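ATP phosphoribosyltransferase regulatory subunit (Bacillus halodurans, PDB 3OD1) acts with the HisG subunit in the first step of histidine biosynthesis and may allow feedback control of ATP phosphoribosyltransferase by histidine. Local coordinates at the interface of chains A and B. Residues are numbered along the deposited sequence; one frame, centred on the assembly and turned at random. Chains: chain A/B, ATP phosphoribosyltransferase regulatory subunit.

Contact 1: the interface of chains A and B. Residues chain A 255, 258-259; chain B 348-349, 352, 356.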
ATOM      1  N   VAL A 255      20.944  -8.121  26.651  1.00 36.26           N
ATOM      2  CA  VAL A 255      20.866  -8.164  25.191  1.00 29.98           C
ATOM      3  C   VAL A 255      20.800  -6.755  24.598  1.00 32.19           C
ATOM      4  O   VAL A 255      21.522  -6.446  23.644  1.00 34.66           O
ATOM      5  CB  VAL A 255      19.666  -9.017  24.699  1.00 29.87           C
ATOM      6  CG1 VAL A 255      19.531  -8.925  23.191  1.00 27.49           C
ATOM      7  CG2 VAL A 255      19.871 -10.473  25.100  1.00 31.90           C
ATOM      8  N   SER A 258      24.048  -5.163  24.702  1.00 31.64           N
ATOM      9  CA  SER A 258      24.860  -5.719  23.625  1.00 37.50           C
ATOM     10  C   SER A 258      24.541  -5.116  22.271  1.00 36.85           C
ATOM     11  O   SER A 258      25.437  -4.981  21.441  1.00 33.80           O
ATOM     12  CB  SER A 258      24.697  -7.238  23.541  1.00 43.64           C
ATOM     13  OG  SER A 258      25.193  -7.868  24.700  1.00 55.13           O
ATOM     14  N   TYR A 259      23.266  -4.796  22.024  1.00 29.68           N
ATOM     15  CA  TYR A 259      22.890  -4.132  20.774  1.00 30.94           C
ATOM     16  C   TYR A 259      23.287  -2.661  20.760  1.00 33.85           C
ATOM     17  O   TYR A 259      23.163  -1.995  19.739  1.00 36.16           O
ATOM     18  CB  TYR A 259      21.383  -4.249  20.513  1.00 35.25           C
ATOM     19  CG  TYR A 259      20.955  -5.549  19.868  1.00 32.37           C
ATOM     20  CD1 TYR A 259      21.285  -5.832  18.546  1.00 25.75           C
ATOM     21  CD2 TYR A 259      20.183  -6.483  20.570  1.00 31.32           C
ATOM     22  CE1 TYR A 259      20.890  -7.023  17.944  1.00 31.04           C
ATOM     23  CE2 TYR A 259      19.768  -7.665  19.970  1.00 27.45           C
ATOM     24  CZ  TYR A 259      20.136  -7.938  18.660  1.00 32.56           C
ATOM     25  OH  TYR A 259      19.722  -9.112  18.047  1.00 30.77           O
TER
ATOM     26  N   ARG B 348      27.349 -14.129  22.296  1.00 45.09           N
ATOM     27  CA  ARG B 348      26.315 -13.210  21.825  1.00 52.26           C
ATOM     28  C   ARG B 348      26.877 -11.856  21.390  1.00 49.95           C
ATOM     29  O   ARG B 348      26.463 -11.292  20.372  1.00 42.70           O
ATOM     30  CB  ARG B 348      25.233 -13.000  22.893  1.00 53.06           C
ATOM     31  CG  ARG B 348      24.176 -11.979  22.465  1.00 54.84           C
ATOM     32  CD  ARG B 348      23.118 -11.747  23.525  1.00 56.68           C
ATOM     33  NE  ARG B 348      23.691 -11.237  24.765  1.00 65.70           N
ATOM     34  CZ  ARG B 348      23.478 -11.783  25.959  1.00 74.85           C
ATOM     35  NH1 ARG B 348      22.698 -12.853  26.065  1.00 77.34           N
ATOM     36  NH2 ARG B 348      24.041 -11.263  27.046  1.00 73.06           N
ATOM     37  N   PHE B 349      27.817 -11.320  22.158  1.00 52.64           N
ATOM     38  CA  PHE B 349      28.360 -10.021  21.798  1.00 62.79           C
ATOM     39  C   PHE B 349      29.100 -10.141  20.476  1.00 62.24           C
ATOM     40  O   PHE B 349      28.948  -9.305  19.590  1.00 61.99           O
ATOM     41  CB  PHE B 349      29.278  -9.473  22.889  1.00 74.84           C
ATOM     42  CG  PHE B 349      29.682  -8.045  22.662  1.00 80.80           C
ATOM     43  CD1 PHE B 349      28.727  -7.033  22.693  1.00 80.03           C
ATOM     44  CD2 PHE B 349      31.009  -7.713  22.403  1.00 80.90           C
ATOM     45  CE1 PHE B 349      29.084  -5.714  22.476  1.00 81.38           C
ATOM     46  CE2 PHE B 349      31.378  -6.397  22.185  1.00 82.01           C
ATOM     47  CZ  PHE B 349      30.413  -5.393  22.222  1.00 85.40           C
ATOM     48  N   ILE B 352      26.499 -10.451  17.570  1.00 40.55           N
ATOM     49  CA  ILE B 352      25.853  -9.168  17.324  1.00 43.07           C
ATOM     50  C   ILE B 352      26.790  -8.247  16.535  1.00 49.47           C
ATOM     51  O   ILE B 352      26.395  -7.653  15.533  1.00 43.45           O
ATOM     52  CB  ILE B 352      25.399  -8.481  18.631  1.00 47.93           C
ATOM     53  CG1 ILE B 352      24.131  -9.156  19.164  1.00 48.88           C
ATOM     54  CG2 ILE B 352      25.155  -6.978  18.389  1.00 39.36           C
ATOM     55  CD1 ILE B 352      23.710  -8.712  20.540  1.00 49.53           C
ATOM     56  N   ARG B 356      26.185  -6.826  13.026  1.00 52.53           N
ATOM     57  CA  ARG B 356      26.272  -5.367  12.911  1.00 54.73           C
ATOM     58  C   ARG B 356      27.157  -5.002  11.738  1.00 52.42           C
ATOM     59  O   ARG B 356      26.826  -4.126  10.949  1.00 62.19           O
ATOM     60  CB  ARG B 356      26.862  -4.776  14.191  1.00 64.37           C
ATOM     61  CG  ARG B 356      26.099  -3.610  14.781  1.00 78.41           C
ATOM     62  CD  ARG B 356      25.974  -3.766  16.298  1.00 88.04           C
ATOM     63  NE  ARG B 356      26.104  -2.487  16.991  1.00 93.52           N
ATOM     64  CZ  ARG B 356      26.237  -2.353  18.308  1.00 93.07           C
ATOM     65  NH1 ARG B 356      26.355  -1.143  18.843  1.00 93.34           N
ATOM     66  NH2 ARG B 356      26.258  -3.426  19.090  1.00 88.84           N
TER
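Helix 348-359 of the HisZ C-terminal domain of chain B lies against the end of helix 240-258 of chain A, with B:Ile352 set between A:Ser258 and A:Tyr259. The isoleucine's CG1 branch points away from its own carbonyl carbon (chi1 -76°) and runs on extended, which carries CD1 over the centre of the A:Tyr259 ring. There the methyl caps one face in a CH-pi contact, 3.9 Å from the ring centroid, and the two side chains cross at about a right angle. The same CD1 presses on CB of A:Ser258 at 3.5 Å, a snug fit for two carbons, while CG2, the other branch, reaches CD1 of the tyrosine ring at 4.0 Å. At the N-terminal end of the B helix, B:Arg348 bends at chi3 (60°) and brings its guanidinium against A:Val255. Methyl CG2 of the valine sits over one face of that group, toward its rim, and lies 3.8 Å from B:Arg348 CD. B:Phe349 brings CE1 to 3.9 Å from the carbonyl O of A:Ser258. Further along the helix, B:Arg356 places a guanidinium face beneath the carbonyl O of A:Tyr259, 3.4 Å from CZ. Its NH2 comes within 2.9 Å of A:Ser258 O, but its hydrogens are not directed at that oxygen, so the approach is not a hydrogen bond. The patch thus docks the C-terminal domain on the partner subunit mainly through apolar packing and probably helps to hold the dimer together.

Contact 2: the interface of chains A and B. Residues chain A 102-103, 105; chain B 366, 368, 372-373, 379.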
ATOM      1  N   TYR A 102       9.833 -22.648  11.863  1.00 75.66           N
ATOM      2  CA  TYR A 102      10.217 -21.478  12.634  1.00 57.13           C
ATOM      3  C   TYR A 102      11.728 -21.465  12.894  1.00 47.58           C
ATOM      4  O   TYR A 102      12.390 -22.513  12.775  1.00 51.64           O
ATOM      5  CB  TYR A 102       9.482 -21.492  13.976  1.00 62.04           C
ATOM      6  CG  TYR A 102       7.972 -21.519  13.901  1.00 62.49           C
ATOM      7  CD1 TYR A 102       7.288 -20.849  12.902  1.00 66.14           C
ATOM      8  CD2 TYR A 102       7.230 -22.192  14.866  1.00 71.20           C
ATOM      9  CE1 TYR A 102       5.902 -20.867  12.850  1.00 71.79           C
ATOM     10  CE2 TYR A 102       5.848 -22.216  14.825  1.00 72.78           C
ATOM     11  CZ  TYR A 102       5.189 -21.552  13.819  1.00 76.23           C
ATOM     12  OH  TYR A 102       3.811 -21.574  13.789  1.00 81.35           O
ATOM     13  N   PRO A 103      12.275 -20.296  13.298  1.00 37.68           N
ATOM     14  CA  PRO A 103      11.540 -19.031  13.490  1.00 33.34           C
ATOM     15  C   PRO A 103      11.264 -18.284  12.184  1.00 31.59           C
ATOM     16  O   PRO A 103      12.096 -18.298  11.282  1.00 31.23           O
ATOM     17  CB  PRO A 103      12.473 -18.203  14.394  1.00 31.19           C
ATOM     18  CG  PRO A 103      13.408 -19.191  14.996  1.00 36.77           C
ATOM     19  CD  PRO A 103      13.603 -20.241  13.932  1.00 40.76           C
ATOM     20  N   ARG A 105      10.429 -14.632  10.329  1.00 29.79           N
ATOM     21  CA  ARG A 105      10.593 -13.193  10.496  1.00 25.22           C
ATOM     22  C   ARG A 105       9.848 -12.507   9.363  1.00 29.94           C
ATOM     23  O   ARG A 105      10.290 -12.530   8.196  1.00 26.76           O
ATOM     24  CB  ARG A 105      12.080 -12.809  10.509  1.00 24.09           C
ATOM     25  CG  ARG A 105      12.775 -13.079  11.872  1.00 29.81           C
ATOM     26  CD  ARG A 105      14.310 -12.962  11.759  1.00 26.11           C
ATOM     27  NE  ARG A 105      14.940 -13.028  13.073  1.00 28.63           N
ATOM     28  CZ  ARG A 105      15.183 -14.155  13.731  1.00 27.70           C
ATOM     29  NH1 ARG A 105      14.861 -15.333  13.192  1.00 26.79           N
ATOM     30  NH2 ARG A 105      15.768 -14.103  14.919  1.00 28.50           N
TER
ATOM     31  N   VAL B 366      20.151 -12.855   9.426  1.00 36.09           N
ATOM     32  CA  VAL B 366      19.316 -13.312  10.520  1.00 35.43           C
ATOM     33  C   VAL B 366      20.250 -13.689  11.675  1.00 35.93           C
ATOM     34  O   VAL B 366      21.101 -14.564  11.531  1.00 32.12           O
ATOM     35  CB  VAL B 366      18.455 -14.525  10.121  1.00 35.46           C
ATOM     36  CG1 VAL B 366      17.786 -15.140  11.350  1.00 30.78           C
ATOM     37  CG2 VAL B 366      17.399 -14.123   9.099  1.00 32.41           C
ATOM     38  N   GLN B 368      20.403 -15.333  15.137  1.00 31.40           N
ATOM     39  CA  GLN B 368      19.505 -16.288  15.768  1.00 30.92           C
ATOM     40  C   GLN B 368      20.140 -17.018  16.960  1.00 34.72           C
ATOM     41  O   GLN B 368      21.146 -17.739  16.820  1.00 28.71           O
ATOM     42  CB  GLN B 368      19.019 -17.312  14.741  1.00 33.27           C
ATOM     43  CG  GLN B 368      18.132 -18.377  15.339  1.00 31.40           C
ATOM     44  CD  GLN B 368      16.809 -17.811  15.820  1.00 36.38           C
ATOM     45  OE1 GLN B 368      16.073 -17.186  15.058  1.00 39.01           O
ATOM     46  NE2 GLN B 368      16.502 -18.022  17.090  1.00 34.03           N
ATOM     47  N   GLY B 372      16.536 -20.679  20.554  1.00 40.17           N
ATOM     48  CA  GLY B 372      15.222 -20.344  20.019  1.00 35.70           C
ATOM     49  C   GLY B 372      14.795 -21.118  18.784  1.00 42.03           C
ATOM     50  O   GLY B 372      13.691 -20.918  18.260  1.00 41.36           O
ATOM     51  N   VAL B 373      15.655 -22.016  18.312  1.00 36.15           N
ATOM     52  CA  VAL B 373      15.370 -22.762  17.095  1.00 35.43           C
ATOM     53  C   VAL B 373      14.956 -24.180  17.431  1.00 41.80           C
ATOM     54  O   VAL B 373      15.700 -24.891  18.080  1.00 37.88           O
ATOM     55  CB  VAL B 373      16.617 -22.849  16.214  1.00 39.55           C
ATOM     56  CG1 VAL B 373      16.271 -23.438  14.842  1.00 38.56           C
ATOM     57  CG2 VAL B 373      17.218 -21.491  16.065  1.00 39.83           C
HETATM   58  N   MSE B 379      16.666 -25.153   9.599  1.00 46.45           N
HETATM   59  CA  MSE B 379      16.959 -23.733   9.459  1.00 48.12           C
HETATM   60  C   MSE B 379      18.278 -23.498   8.714  1.00 51.05           C
HETATM   61  O   MSE B 379      18.320 -22.785   7.702  1.00 51.07           O
HETATM   62  CB  MSE B 379      16.979 -23.022  10.809  1.00 43.32           C
HETATM   63  CG  MSE B 379      16.854 -21.519  10.657  1.00 38.85           C
HETATM   64 SE   MSE B 379      17.219 -20.607  12.308  0.59 46.08          SE
HETATM   65  CE  MSE B 379      16.914 -18.765  11.710  1.00 38.45           C
TER
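A bend at chi2 of B:Gln368 (67°) turns its amide toward A:Arg105, whose chain runs extended from CG to NE and delivers the guanidinium end-on to the amide oxygen. The arginine belongs to strand 104-113 of motif 2 in the class II aminoacyl-tRNA synthetase fold; the glutamine lies on strand 365-369 of the partner's C-terminal domain. Both terminal nitrogens donate to OE1, from NH1 at 2.9 Å and from NH2 at 3.1 Å. The oxygen lies in the guanidinium plane, but it receives the two donors differently: NH1 approaches nearly in line with the C=O bond (167° at OE1), whereas NH2 comes from above the carbonyl plane. The guanidinium and amide planes stand 75° apart. B:Val366 supports the arginine from one face, its CG1 methyl 3.7 Å from CZ and displaced toward the rim. A leucine replacing A:Arg105 would probably leave OE1 of B:Gln368 without its two donors and the amide freer to turn. Beside this pair, A:Pro103, which follows a cis peptide bond, offers its ring to the partner: CG lies 3.8 Å from B:Gln368 CD and 3.7 Å from the backbone O of B:Gly372. Selenomethionine B:Met379 meets the proline at about a right angle, with SE 4.0 Å from CD.

Contact 3: the interface of chains A and B. Residues chain A 16-17, 111, 125; chain B 48-51.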
HETATM    1  N   MSE A  16     -11.361   9.977   6.890  1.00 36.10           N
HETATM    2  CA  MSE A  16     -10.568   9.678   5.696  1.00 34.50           C
HETATM    3  C   MSE A  16      -9.701  10.888   5.338  1.00 44.20           C
HETATM    4  O   MSE A  16     -10.134  12.030   5.501  1.00 41.73           O
HETATM    5  CB  MSE A  16     -11.473   9.308   4.518  1.00 36.52           C
HETATM    6  CG  MSE A  16     -12.242   7.988   4.659  1.00 37.04           C
HETATM    7 SE   MSE A  16     -11.086   6.422   4.944  0.64 39.97          SE
HETATM    8  CE  MSE A  16     -11.205   6.352   6.885  1.00 35.04           C
ATOM      9  N   ARG A  17      -8.486  10.666   4.849  1.00 36.05           N
ATOM     10  CA  ARG A  17      -7.576  11.753   4.518  1.00 41.14           C
ATOM     11  C   ARG A  17      -6.839  11.511   3.219  1.00 46.28           C
ATOM     12  O   ARG A  17      -6.476  10.406   2.949  1.00 38.02           O
ATOM     13  CB  ARG A  17      -6.521  11.927   5.599  1.00 38.35           C
ATOM     14  CG  ARG A  17      -7.015  12.065   6.971  1.00 48.43           C
ATOM     15  CD  ARG A  17      -5.878  12.293   7.915  1.00 62.24           C
ATOM     16  NE  ARG A  17      -5.441  11.063   8.541  1.00 74.75           N
ATOM     17  CZ  ARG A  17      -4.302  10.918   9.201  1.00 79.52           C
ATOM     18  NH1 ARG A  17      -3.472  11.925   9.318  1.00 84.70           N
ATOM     19  NH2 ARG A  17      -3.991   9.761   9.738  1.00 76.16           N
ATOM     20  N   ASN A 111      -1.872  -0.021   5.509  1.00 23.53           N
ATOM     21  CA  ASN A 111      -2.934   0.762   6.121  1.00 29.32           C
ATOM     22  C   ASN A 111      -3.784  -0.091   7.067  1.00 30.67           C
ATOM     23  O   ASN A 111      -4.197  -1.204   6.721  1.00 33.81           O
ATOM     24  CB  ASN A 111      -3.811   1.401   5.040  1.00 34.19           C
ATOM     25  CG  ASN A 111      -3.170   2.628   4.422  1.00 41.79           C
ATOM     26  OD1 ASN A 111      -2.102   3.054   4.833  1.00 43.52           O
ATOM     27  ND2 ASN A 111      -3.836   3.212   3.440  1.00 57.33           N
ATOM     28  N   GLU A 125      -8.152   5.730   9.276  1.00 28.89           N
ATOM     29  CA  GLU A 125      -7.199   4.988   8.448  1.00 31.27           C
ATOM     30  C   GLU A 125      -5.801   5.582   8.619  1.00 32.53           C
ATOM     31  O   GLU A 125      -5.632   6.794   8.580  1.00 33.35           O
ATOM     32  CB  GLU A 125      -7.618   5.038   6.971  1.00 35.47           C
ATOM     33  CG  GLU A 125      -6.607   4.407   6.031  1.00 33.09           C
ATOM     34  CD  GLU A 125      -7.014   4.455   4.557  1.00 36.76           C
ATOM     35  OE1 GLU A 125      -8.014   5.139   4.197  1.00 31.49           O
ATOM     36  OE2 GLU A 125      -6.305   3.813   3.758  1.00 35.19           O
TER
ATOM     37  N   THR B  48      -4.902   8.419  -1.788  1.00 32.38           N
ATOM     38  CA  THR B  48      -6.258   8.832  -1.431  1.00 30.52           C
ATOM     39  C   THR B  48      -6.802   7.758  -0.495  1.00 35.19           C
ATOM     40  O   THR B  48      -6.155   6.715  -0.314  1.00 35.52           O
ATOM     41  CB  THR B  48      -7.154   8.928  -2.678  1.00 31.14           C
ATOM     42  OG1 THR B  48      -7.158   7.659  -3.341  1.00 26.92           O
ATOM     43  CG2 THR B  48      -6.645  10.002  -3.638  1.00 36.32           C
ATOM     44  N   PRO B  49      -7.979   7.994   0.109  1.00 37.06           N
ATOM     45  CA  PRO B  49      -8.464   7.058   1.136  1.00 32.22           C
ATOM     46  C   PRO B  49      -8.983   5.761   0.552  1.00 32.15           C
ATOM     47  O   PRO B  49      -9.319   5.677  -0.633  1.00 32.23           O
ATOM     48  CB  PRO B  49      -9.642   7.807   1.781  1.00 28.51           C
ATOM     49  CG  PRO B  49      -9.433   9.257   1.393  1.00 31.90           C
ATOM     50  CD  PRO B  49      -8.832   9.194   0.019  1.00 38.12           C
ATOM     51  N   THR B  50      -9.093   4.764   1.417  1.00 34.08           N
ATOM     52  CA  THR B  50      -9.640   3.487   1.026  1.00 30.99           C
ATOM     53  C   THR B  50     -11.144   3.607   0.755  1.00 28.61           C
ATOM     54  O   THR B  50     -11.689   2.894  -0.076  1.00 34.58           O
ATOM     55  CB  THR B  50      -9.370   2.448   2.121  1.00 29.80           C
ATOM     56  OG1 THR B  50      -7.954   2.279   2.254  1.00 32.12           O
ATOM     57  CG2 THR B  50     -10.014   1.113   1.764  1.00 32.58           C
ATOM     58  N   LEU B  51     -11.804   4.526   1.453  1.00 33.22           N
ATOM     59  CA  LEU B  51     -13.250   4.689   1.331  1.00 31.15           C
ATOM     60  C   LEU B  51     -13.614   6.022   0.692  1.00 31.76           C
ATOM     61  O   LEU B  51     -13.101   7.070   1.096  1.00 31.76           O
ATOM     62  CB  LEU B  51     -13.897   4.623   2.717  1.00 30.76           C
ATOM     63  CG  LEU B  51     -13.855   3.252   3.400  1.00 35.95           C
ATOM     64  CD1 LEU B  51     -14.097   3.388   4.899  1.00 33.07           C
ATOM     65  CD2 LEU B  51     -14.879   2.331   2.775  1.00 36.31           C
TER
HETATM   66  O   HOH W   1      -5.395   4.814   1.607  1.00 40.75           O
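Hydrogen bonds join A:Glu125, at the start of motif 2 strand 125-134, to B:Thr50, which directly follows B:Pro49, the proline of class II motif 1. The carboxylate spans backbone and side chain of the threonine. OE1 accepts the backbone N at 3.0 Å through its syn lone pair, in an almost straight bond (175° at H). OE2 accepts the hydroxyl OG1 at 2.7 Å, here from above the carboxylate plane (48° out of it). A:Glu125 reaches across because CG lies opposite its backbone N (chi1 174°) and the chain stays extended, meeting the threonine at about a right angle. The two bonds together should fix the rotation of both side chains. One water extends the polar network: it lies a short 2.5 Å from OE2 of A:Glu125 and 2.8 Å from the carbonyl O of B:Thr48. Apolar contact comes from selenomethionine A:Met16, whose bent chain passes obliquely across B:Pro49. Its CB is 3.6 Å from the proline CB, and SE curls back to 3.7 Å from the same atom. SE also touches CB of B:Leu51 at 4.0 Å. By packing and bonding motif 1 of one subunit to the synthetase-like core of the other, the site joins the cores across the two-fold and probably stabilises the dimer.

Contacts 1 and 2 are neighbours, about 16 Å apart between the centres of their C-alpha atoms, and both use the C-terminal domain of chain B: helix 348-359 serves contact 1 and strand 365-369 contact 2. Contact 3 lies about 40 Å from contact 1 and 36 Å from contact 2, and joins core to core. Strand 104-113 of chain A carries A:Arg105 of contact 2 and runs on to A:Asn111 at the margin of contact 3, a possible link between them. With the two-fold repeating each site, every subunit both embraces and is embraced by its partner, consistent with a stable HisZ dimer within the HisG-HisZ complex.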